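Local coordinates for protein hydrazine synthase beta subunit (Candidatus Kuenenia stuttgartiensis, PDB 5C2V) that forms part of the hydrazine synthase complex, which condenses nitric oxide with ammonium, and may modulate transport of the hydroxylamine intermediate between active sites, at residues B[53-58]-B[74-79]; B[79-84]-B[91-96]. All blocks are in the same frame, centred on the assembly; numbering follows the deposited sequence.

How the interactions relate
Both contacts belong to one blade of the beta-propeller, built from strands 57-62, 68-73, 78-83 and 88-94, and their centres lie about 9 Å apart. V79 is common to them: interaction 1 joins the connection before strand 57-62 to the turn that leads into strand 78-83, and interaction 2 pairs that strand with its outer neighbour, 88-94. R54 of interaction 1 reaches across to form a salt bridge from NE to OE2 of E92 in interaction 2. A probable backbone hydrogen bond, V95 N to D77 O at 3.2 Å, also connects them. D77 binds calcium together with D97, and the side chain of V95 lies about 8 Å from that ion.

Interaction 1: residues B[53-58]-B[74-79]; sequences VRVQPE and AESDSV. With CA (calcium ion), chain Q.
The hydroxyl of S76 takes the place of a backbone acceptor for V55: V55 N donates to S76 OG over 2.8 Å, at a bent N-H...O angle of 132°. OG stands beside its own backbone N, anti to the carbonyl carbon (chi1 -58°), which turns it toward 53-58, where CB of R54 and CB of V55 also pack against it. Two residues earlier, A74 N bonds to Q56 O at 3.0 Å, the donor lying well above the carbonyl plane, and a weak bond runs from E75 N to V55 O. Beyond these hydrogen bonds, V55 and E75 lie side by side and point the same way, CG1 of V55 being 3.7 Å from E75 CB. The extended Q56 crosses E75 with its amide nearly perpendicular to the E75 carboxylate; NE2 reaches E58 OE2 at 3.0 Å, from above the plane of the E58 carboxylate. CB of A74 packs against E58 OE1, whose hydrogen-bond partner is W98. On the far side of the turn D77 grips calcium with both oxygens, OD1 at 2.5 Å and OD2 at 2.3 Å; four waters and D97 also bind the ion. D77 and S78 together face N73, a G1 beta bulge at the start of strand 78-83, here joined to the connection between two blades of the propeller.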
ATOM      1  N   VAL B  53     -21.300  57.694 -32.503  1.00 55.47           N
ATOM      2  CA  VAL B  53     -21.983  57.927 -31.237  1.00 58.06           C
ATOM      3  C   VAL B  53     -21.158  58.885 -30.388  1.00 64.36           C
ATOM      4  O   VAL B  53     -20.161  59.437 -30.853  1.00 73.89           O
ATOM      5  CB  VAL B  53     -22.223  56.624 -30.451  1.00 75.24           C
ATOM      6  CG1 VAL B  53     -23.230  55.740 -31.173  1.00 53.20           C
ATOM      7  CG2 VAL B  53     -20.910  55.891 -30.219  1.00 65.63           C
ATOM      8  N   ARG B  54     -21.577  59.083 -29.144  1.00 55.59           N
ATOM      9  CA  ARG B  54     -20.871  59.981 -28.238  1.00 65.67           C
ATOM     10  C   ARG B  54     -19.566  59.354 -27.747  1.00 60.88           C
ATOM     11  O   ARG B  54     -19.175  58.275 -28.193  1.00 64.50           O
ATOM     12  CB  ARG B  54     -21.757  60.355 -27.049  1.00 71.56           C
ATOM     13  CG  ARG B  54     -23.133  60.872 -27.432  1.00 78.95           C
ATOM     14  CD  ARG B  54     -23.049  61.945 -28.504  1.00 75.05           C
ATOM     15  NE  ARG B  54     -24.366  62.467 -28.856  1.00 93.64           N
ATOM     16  CZ  ARG B  54     -24.613  63.208 -29.931  1.00 99.43           C
ATOM     17  NH1 ARG B  54     -23.630  63.514 -30.766  1.00102.11           N
ATOM     18  NH2 ARG B  54     -25.842  63.640 -30.173  1.00 95.96           N
ATOM     19  N   VAL B  55     -18.895  60.047 -26.833  1.00 53.37           N
ATOM     20  CA  VAL B  55     -17.555  59.670 -26.396  1.00 78.02           C
ATOM     21  C   VAL B  55     -17.493  58.345 -25.628  1.00 74.69           C
ATOM     22  O   VAL B  55     -18.230  58.138 -24.663  1.00 58.00           O
ATOM     23  CB  VAL B  55     -16.944  60.779 -25.512  1.00 67.01           C
ATOM     24  CG1 VAL B  55     -15.463  60.530 -25.285  1.00 49.69           C
ATOM     25  CG2 VAL B  55     -17.160  62.142 -26.153  1.00 62.11           C
ATOM     26  N   GLN B  56     -16.601  57.463 -26.078  1.00 69.82           N
ATOM     27  CA  GLN B  56     -16.242  56.229 -25.373  1.00 74.66           C
ATOM     28  C   GLN B  56     -17.406  55.255 -25.129  1.00 71.01           C
ATOM     29  O   GLN B  56     -17.764  54.989 -23.979  1.00 52.53           O
ATOM     30  CB  GLN B  56     -15.597  56.599 -24.030  1.00 78.88           C
ATOM     31  CG  GLN B  56     -14.852  55.478 -23.343  1.00 79.41           C
ATOM     32  CD  GLN B  56     -14.089  55.954 -22.133  1.00 81.45           C
ATOM     33  OE1 GLN B  56     -13.548  57.059 -22.111  1.00 74.30           O
ATOM     34  NE2 GLN B  56     -14.048  55.122 -21.114  1.00 80.73           N
ATOM     35  N   PRO B  57     -18.040  54.752 -26.206  1.00 65.58           N
ATOM     36  CA  PRO B  57     -19.041  53.715 -25.931  1.00 60.87           C
ATOM     37  C   PRO B  57     -18.431  52.428 -25.367  1.00 67.38           C
ATOM     38  O   PRO B  57     -17.536  51.865 -25.998  1.00 59.09           O
ATOM     39  CB  PRO B  57     -19.653  53.462 -27.310  1.00 58.28           C
ATOM     40  CG  PRO B  57     -18.543  53.770 -28.265  1.00 70.91           C
ATOM     41  CD  PRO B  57     -17.774  54.908 -27.647  1.00 68.05           C
ATOM     42  N   GLU B  58     -18.888  51.964 -24.206  1.00 64.54           N
ATOM     43  CA  GLU B  58     -18.514  50.627 -23.742  1.00 71.99           C
ATOM     44  C   GLU B  58     -19.548  49.494 -23.836  1.00 81.29           C
ATOM     45  O   GLU B  58     -19.218  48.346 -23.535  1.00 66.16           O
ATOM     46  CB  GLU B  58     -17.981  50.740 -22.319  1.00 64.18           C
ATOM     47  CG  GLU B  58     -16.684  51.522 -22.332  1.00 59.41           C
ATOM     48  CD  GLU B  58     -16.097  51.770 -20.972  1.00 62.77           C
ATOM     49  OE1 GLU B  58     -16.768  51.491 -19.956  1.00 61.98           O
ATOM     50  OE2 GLU B  58     -14.940  52.235 -20.933  1.00 70.79           O
ATOM     51  N   ALA B  74     -19.802  56.064 -22.132  1.00 63.56           N
ATOM     52  CA  ALA B  74     -19.311  56.106 -20.762  1.00 62.61           C
ATOM     53  C   ALA B  74     -18.797  57.479 -20.352  1.00 62.39           C
ATOM     54  O   ALA B  74     -19.159  57.996 -19.294  1.00 64.65           O
ATOM     55  CB  ALA B  74     -18.221  55.073 -20.584  1.00 62.19           C
ATOM     56  N   GLU B  75     -17.950  58.065 -21.190  1.00 68.95           N
ATOM     57  CA  GLU B  75     -17.352  59.357 -20.880  1.00 84.10           C
ATOM     58  C   GLU B  75     -18.385  60.471 -20.987  1.00 75.03           C
ATOM     59  O   GLU B  75     -18.364  61.429 -20.214  1.00 63.26           O
ATOM     60  CB  GLU B  75     -16.169  59.642 -21.806  1.00 75.27           C
ATOM     61  CG  GLU B  75     -15.456  60.954 -21.516  1.00 81.49           C
ATOM     62  CD  GLU B  75     -14.891  61.014 -20.108  1.00 95.63           C
ATOM     63  OE1 GLU B  75     -13.713  60.642 -19.924  1.00121.67           O
ATOM     64  OE2 GLU B  75     -15.620  61.439 -19.187  1.00 93.51           O
ATOM     65  N   SER B  76     -19.296  60.330 -21.943  1.00 65.96           N
ATOM     66  CA  SER B  76     -20.342  61.323 -22.152  1.00 73.68           C
ATOM     67  C   SER B  76     -21.421  61.230 -21.082  1.00 82.95           C
ATOM     68  O   SER B  76     -22.318  62.074 -21.026  1.00 77.69           O
ATOM     69  CB  SER B  76     -20.967  61.156 -23.538  1.00 60.12           C
ATOM     70  OG  SER B  76     -19.986  61.263 -24.553  1.00 71.27           O
ATOM     71  N   ASP B  77     -21.326  60.200 -20.243  1.00 76.09           N
ATOM     72  CA  ASP B  77     -22.328  59.929 -19.217  1.00 64.56           C
ATOM     73  C   ASP B  77     -23.716  59.803 -19.842  1.00 68.13           C
ATOM     74  O   ASP B  77     -24.704  60.260 -19.267  1.00 54.94           O
ATOM     75  CB  ASP B  77     -22.328  61.031 -18.147  1.00 54.24           C
ATOM     76  CG  ASP B  77     -21.123  60.959 -17.219  1.00 70.70           C
ATOM     77  OD1 ASP B  77     -20.004  61.361 -17.617  1.00 98.62           O
ATOM     78  OD2 ASP B  77     -21.305  60.505 -16.072  1.00 78.64           O
ATOM     79  N   SER B  78     -23.792  59.185 -21.020  1.00 71.02           N
ATOM     80  CA  SER B  78     -25.050  59.166 -21.761  1.00 69.65           C
ATOM     81  C   SER B  78     -25.338  57.844 -22.469  1.00 69.71           C
ATOM     82  O   SER B  78     -24.560  56.895 -22.389  1.00 73.79           O
ATOM     83  CB  SER B  78     -25.066  60.301 -22.789  1.00 77.65           C
ATOM     84  OG  SER B  78     -24.093  60.092 -23.798  1.00 78.82           O
ATOM     85  N   VAL B  79     -26.480  57.802 -23.148  1.00 68.12           N
ATOM     86  CA  VAL B  79     -26.914  56.644 -23.920  1.00 70.90           C
ATOM     87  C   VAL B  79     -27.443  57.087 -25.281  1.00 67.31           C
ATOM     88  O   VAL B  79     -28.404  57.852 -25.361  1.00 65.76           O
ATOM     89  CB  VAL B  79     -28.014  55.846 -23.187  1.00 71.81           C
ATOM     90  CG1 VAL B  79     -28.581  54.763 -24.094  1.00 68.37           C
ATOM     91  CG2 VAL B  79     -27.477  55.246 -21.896  1.00 63.25           C
TER
HETATM   92 CA    CA Q 402     -19.069  60.212 -15.643  1.00 68.57          CA
HETATM   93  O   HOH W   1     -16.725  60.593 -15.347  1.00 70.05           O
HETATM   94  O   HOH W   2     -18.297  62.361 -14.917  1.00 55.45           O
HETATM   95  O   HOH W   3     -18.453  59.826 -17.882  1.00 88.06           O
HETATM   96  O   HOH W   4     -17.317  58.674 -16.131  1.00 74.76           O

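Interaction 2: residues B[79-84]-B[91-96]; sequences VSVVDI and KEIKVG
V79 lays its CG2 against the two methyls of V95: V79 CG2 lies 3.9 Å from V95 CG1 and slightly farther from V95 CG2, the two side chains crossing at about a right angle. This is the strand-end contact of an antiparallel beta hairpin, the third and fourth strands of a four-stranded propeller blade. The short segments 79-83 and 91-94 run 4.7 Å apart at their closest approach, with their directions 155° apart. V79 and I93 form a hydrogen-bonded pair, N to O in both directions: V79 N to I93 O and I93 N to V79 O are each 2.9 Å. S80 and E92 make the non-hydrogen-bonded pair that follows. V81 and K91 form the next hydrogen-bonded pair, but unevenly: V81 N to K91 O is 2.9 Å and nearly straight at 175°, while the return bond, K91 N to V81 O, is weak at 3.5 Å. Between these pairs the CA-H groups of S80 and E92 point at the carbonyl oxygens of K91 and V79.

V79, V81 and I93 form the apolar part of a face that K91 also shares. CG2 of V81 meets CD1 of I93 at 4.1 Å; I93 CG1 is anti to the carbonyl carbon (chi1 -43°), and its chain continues extended to CD1. Strand 122-127 of the next blade packs here: I93 touches I126, and V95, just past the strand, touches D124. K91 sends NZ to the backbone O of M131.

S80 and E92 face the other side. S80 OG bonds to N73 and E89. E92 has R54 as partner of OE2, while K94 NZ makes a salt bridge to E92 OE1 at 2.9 Å, approaching from above the carboxylate plane.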
ATOM      1  N   VAL B  79     -26.480  57.802 -23.148  1.00 68.12           N
ATOM      2  CA  VAL B  79     -26.914  56.644 -23.920  1.00 70.90           C
ATOM      3  C   VAL B  79     -27.443  57.087 -25.281  1.00 67.31           C
ATOM      4  O   VAL B  79     -28.404  57.852 -25.361  1.00 65.76           O
ATOM      5  CB  VAL B  79     -28.014  55.846 -23.187  1.00 71.81           C
ATOM      6  CG1 VAL B  79     -28.581  54.763 -24.094  1.00 68.37           C
ATOM      7  CG2 VAL B  79     -27.477  55.246 -21.896  1.00 63.25           C
ATOM      8  N   SER B  80     -26.813  56.606 -26.346  1.00 54.09           N
ATOM      9  CA  SER B  80     -27.240  56.937 -27.699  1.00 50.46           C
ATOM     10  C   SER B  80     -28.294  55.959 -28.207  1.00 65.11           C
ATOM     11  O   SER B  80     -28.221  54.761 -27.936  1.00 70.04           O
ATOM     12  CB  SER B  80     -26.041  56.948 -28.650  1.00 49.40           C
ATOM     13  OG  SER B  80     -25.069  57.890 -28.234  1.00 85.27           O
ATOM     14  N   VAL B  81     -29.278  56.474 -28.936  1.00 72.90           N
ATOM     15  CA  VAL B  81     -30.248  55.616 -29.605  1.00 53.72           C
ATOM     16  C   VAL B  81     -29.974  55.616 -31.103  1.00 63.88           C
ATOM     17  O   VAL B  81     -30.014  56.663 -31.750  1.00 74.11           O
ATOM     18  CB  VAL B  81     -31.696  56.060 -29.339  1.00 64.92           C
ATOM     19  CG1 VAL B  81     -32.669  55.145 -30.067  1.00 60.90           C
ATOM     20  CG2 VAL B  81     -31.982  56.065 -27.847  1.00 66.11           C
ATOM     21  N   VAL B  82     -29.694  54.438 -31.649  1.00 65.76           N
ATOM     22  CA  VAL B  82     -29.286  54.321 -33.044  1.00 67.22           C
ATOM     23  C   VAL B  82     -30.333  53.613 -33.894  1.00 68.90           C
ATOM     24  O   VAL B  82     -30.833  52.550 -33.523  1.00 78.30           O
ATOM     25  CB  VAL B  82     -27.946  53.563 -33.167  1.00 61.15           C
ATOM     26  CG1 VAL B  82     -27.582  53.339 -34.629  1.00 43.20           C
ATOM     27  CG2 VAL B  82     -26.841  54.315 -32.442  1.00 56.43           C
ATOM     28  N   ASP B  83     -30.663  54.207 -35.036  1.00 79.19           N
ATOM     29  CA  ASP B  83     -31.516  53.547 -36.012  1.00 71.18           C
ATOM     30  C   ASP B  83     -30.655  52.563 -36.794  1.00 76.02           C
ATOM     31  O   ASP B  83     -29.684  52.956 -37.441  1.00 74.99           O
ATOM     32  CB  ASP B  83     -32.171  54.569 -36.944  1.00 75.92           C
ATOM     33  CG  ASP B  83     -33.352  53.997 -37.703  1.00 76.12           C
ATOM     34  OD1 ASP B  83     -33.132  53.201 -38.640  1.00 85.60           O
ATOM     35  OD2 ASP B  83     -34.502  54.351 -37.368  1.00 78.23           O
ATOM     36  N   ILE B  84     -31.011  51.284 -36.734  1.00 68.65           N
ATOM     37  CA  ILE B  84     -30.171  50.233 -37.298  1.00 78.35           C
ATOM     38  C   ILE B  84     -30.220  50.230 -38.823  1.00 83.79           C
ATOM     39  O   ILE B  84     -29.202  50.036 -39.488  1.00 77.47           O
ATOM     40  CB  ILE B  84     -30.581  48.846 -36.758  1.00 80.84           C
ATOM     41  CG1 ILE B  84     -30.362  48.791 -35.243  1.00 78.17           C
ATOM     42  CG2 ILE B  84     -29.793  47.740 -37.443  1.00 76.72           C
ATOM     43  CD1 ILE B  84     -30.609  47.433 -34.631  1.00 78.19           C
ATOM     44  N   LYS B  91     -31.115  59.934 -31.188  1.00 52.24           N
ATOM     45  CA  LYS B  91     -31.274  60.641 -29.915  1.00 63.21           C
ATOM     46  C   LYS B  91     -30.126  60.380 -28.938  1.00 72.85           C
ATOM     47  O   LYS B  91     -29.407  59.385 -29.058  1.00 68.71           O
ATOM     48  CB  LYS B  91     -32.610  60.264 -29.262  1.00 63.52           C
ATOM     49  CG  LYS B  91     -33.112  61.276 -28.236  1.00 65.84           C
ATOM     50  CD  LYS B  91     -34.525  60.962 -27.768  1.00 58.36           C
ATOM     51  CE  LYS B  91     -35.007  61.985 -26.748  1.00 43.26           C
ATOM     52  NZ  LYS B  91     -36.414  61.740 -26.326  1.00 56.60           N
ATOM     53  N   GLU B  92     -29.973  61.273 -27.962  1.00 74.52           N
ATOM     54  CA  GLU B  92     -29.070  61.050 -26.838  1.00 69.35           C
ATOM     55  C   GLU B  92     -29.788  61.292 -25.511  1.00 63.69           C
ATOM     56  O   GLU B  92     -30.201  62.413 -25.213  1.00 76.38           O
ATOM     57  CB  GLU B  92     -27.839  61.951 -26.937  1.00 73.21           C
ATOM     58  CG  GLU B  92     -26.927  61.875 -25.721  1.00 79.14           C
ATOM     59  CD  GLU B  92     -25.766  62.846 -25.796  1.00 80.90           C
ATOM     60  OE1 GLU B  92     -25.116  63.081 -24.755  1.00 77.13           O
ATOM     61  OE2 GLU B  92     -25.504  63.375 -26.896  1.00 87.94           O
ATOM     62  N   ILE B  93     -29.926  60.236 -24.714  1.00 77.34           N
ATOM     63  CA  ILE B  93     -30.542  60.338 -23.395  1.00 75.69           C
ATOM     64  C   ILE B  93     -29.451  60.437 -22.336  1.00 74.02           C
ATOM     65  O   ILE B  93     -28.439  59.753 -22.428  1.00 71.86           O
ATOM     66  CB  ILE B  93     -31.443  59.125 -23.097  1.00 62.90           C
ATOM     67  CG1 ILE B  93     -32.287  58.775 -24.322  1.00 62.91           C
ATOM     68  CG2 ILE B  93     -32.320  59.392 -21.880  1.00 61.07           C
ATOM     69  CD1 ILE B  93     -33.080  57.501 -24.171  1.00 57.56           C
ATOM     70  N   LYS B  94     -29.644  61.285 -21.333  1.00 72.19           N
ATOM     71  CA  LYS B  94     -28.607  61.467 -20.322  1.00 77.71           C
ATOM     72  C   LYS B  94     -28.890  60.668 -19.052  1.00 72.31           C
ATOM     73  O   LYS B  94     -30.000  60.682 -18.519  1.00 72.35           O
ATOM     74  CB  LYS B  94     -28.434  62.952 -20.003  1.00 76.49           C
ATOM     75  CG  LYS B  94     -27.909  63.748 -21.189  1.00 75.14           C
ATOM     76  CD  LYS B  94     -27.337  65.093 -20.777  1.00 78.83           C
ATOM     77  CE  LYS B  94     -26.669  65.777 -21.961  1.00 81.51           C
ATOM     78  NZ  LYS B  94     -25.629  64.910 -22.587  1.00 82.05           N
ATOM     79  N   VAL B  95     -27.859  59.971 -18.583  1.00 70.12           N
ATOM     80  CA  VAL B  95     -27.964  59.036 -17.468  1.00 71.57           C
ATOM     81  C   VAL B  95     -26.933  59.353 -16.390  1.00 71.96           C
ATOM     82  O   VAL B  95     -26.251  60.375 -16.455  1.00 63.52           O
ATOM     83  CB  VAL B  95     -27.772  57.579 -17.933  1.00 72.48           C
ATOM     84  CG1 VAL B  95     -28.903  57.163 -18.862  1.00 71.82           C
ATOM     85  CG2 VAL B  95     -26.422  57.415 -18.615  1.00 57.13           C
ATOM     86  N   GLY B  96     -26.822  58.474 -15.397  1.00 67.90           N
ATOM     87  CA  GLY B  96     -25.858  58.658 -14.327  1.00 46.61           C
ATOM     88  C   GLY B  96     -24.444  58.393 -14.811  1.00 53.22           C
ATOM     89  O   GLY B  96     -24.203  58.298 -16.015  1.00 59.76           O
TER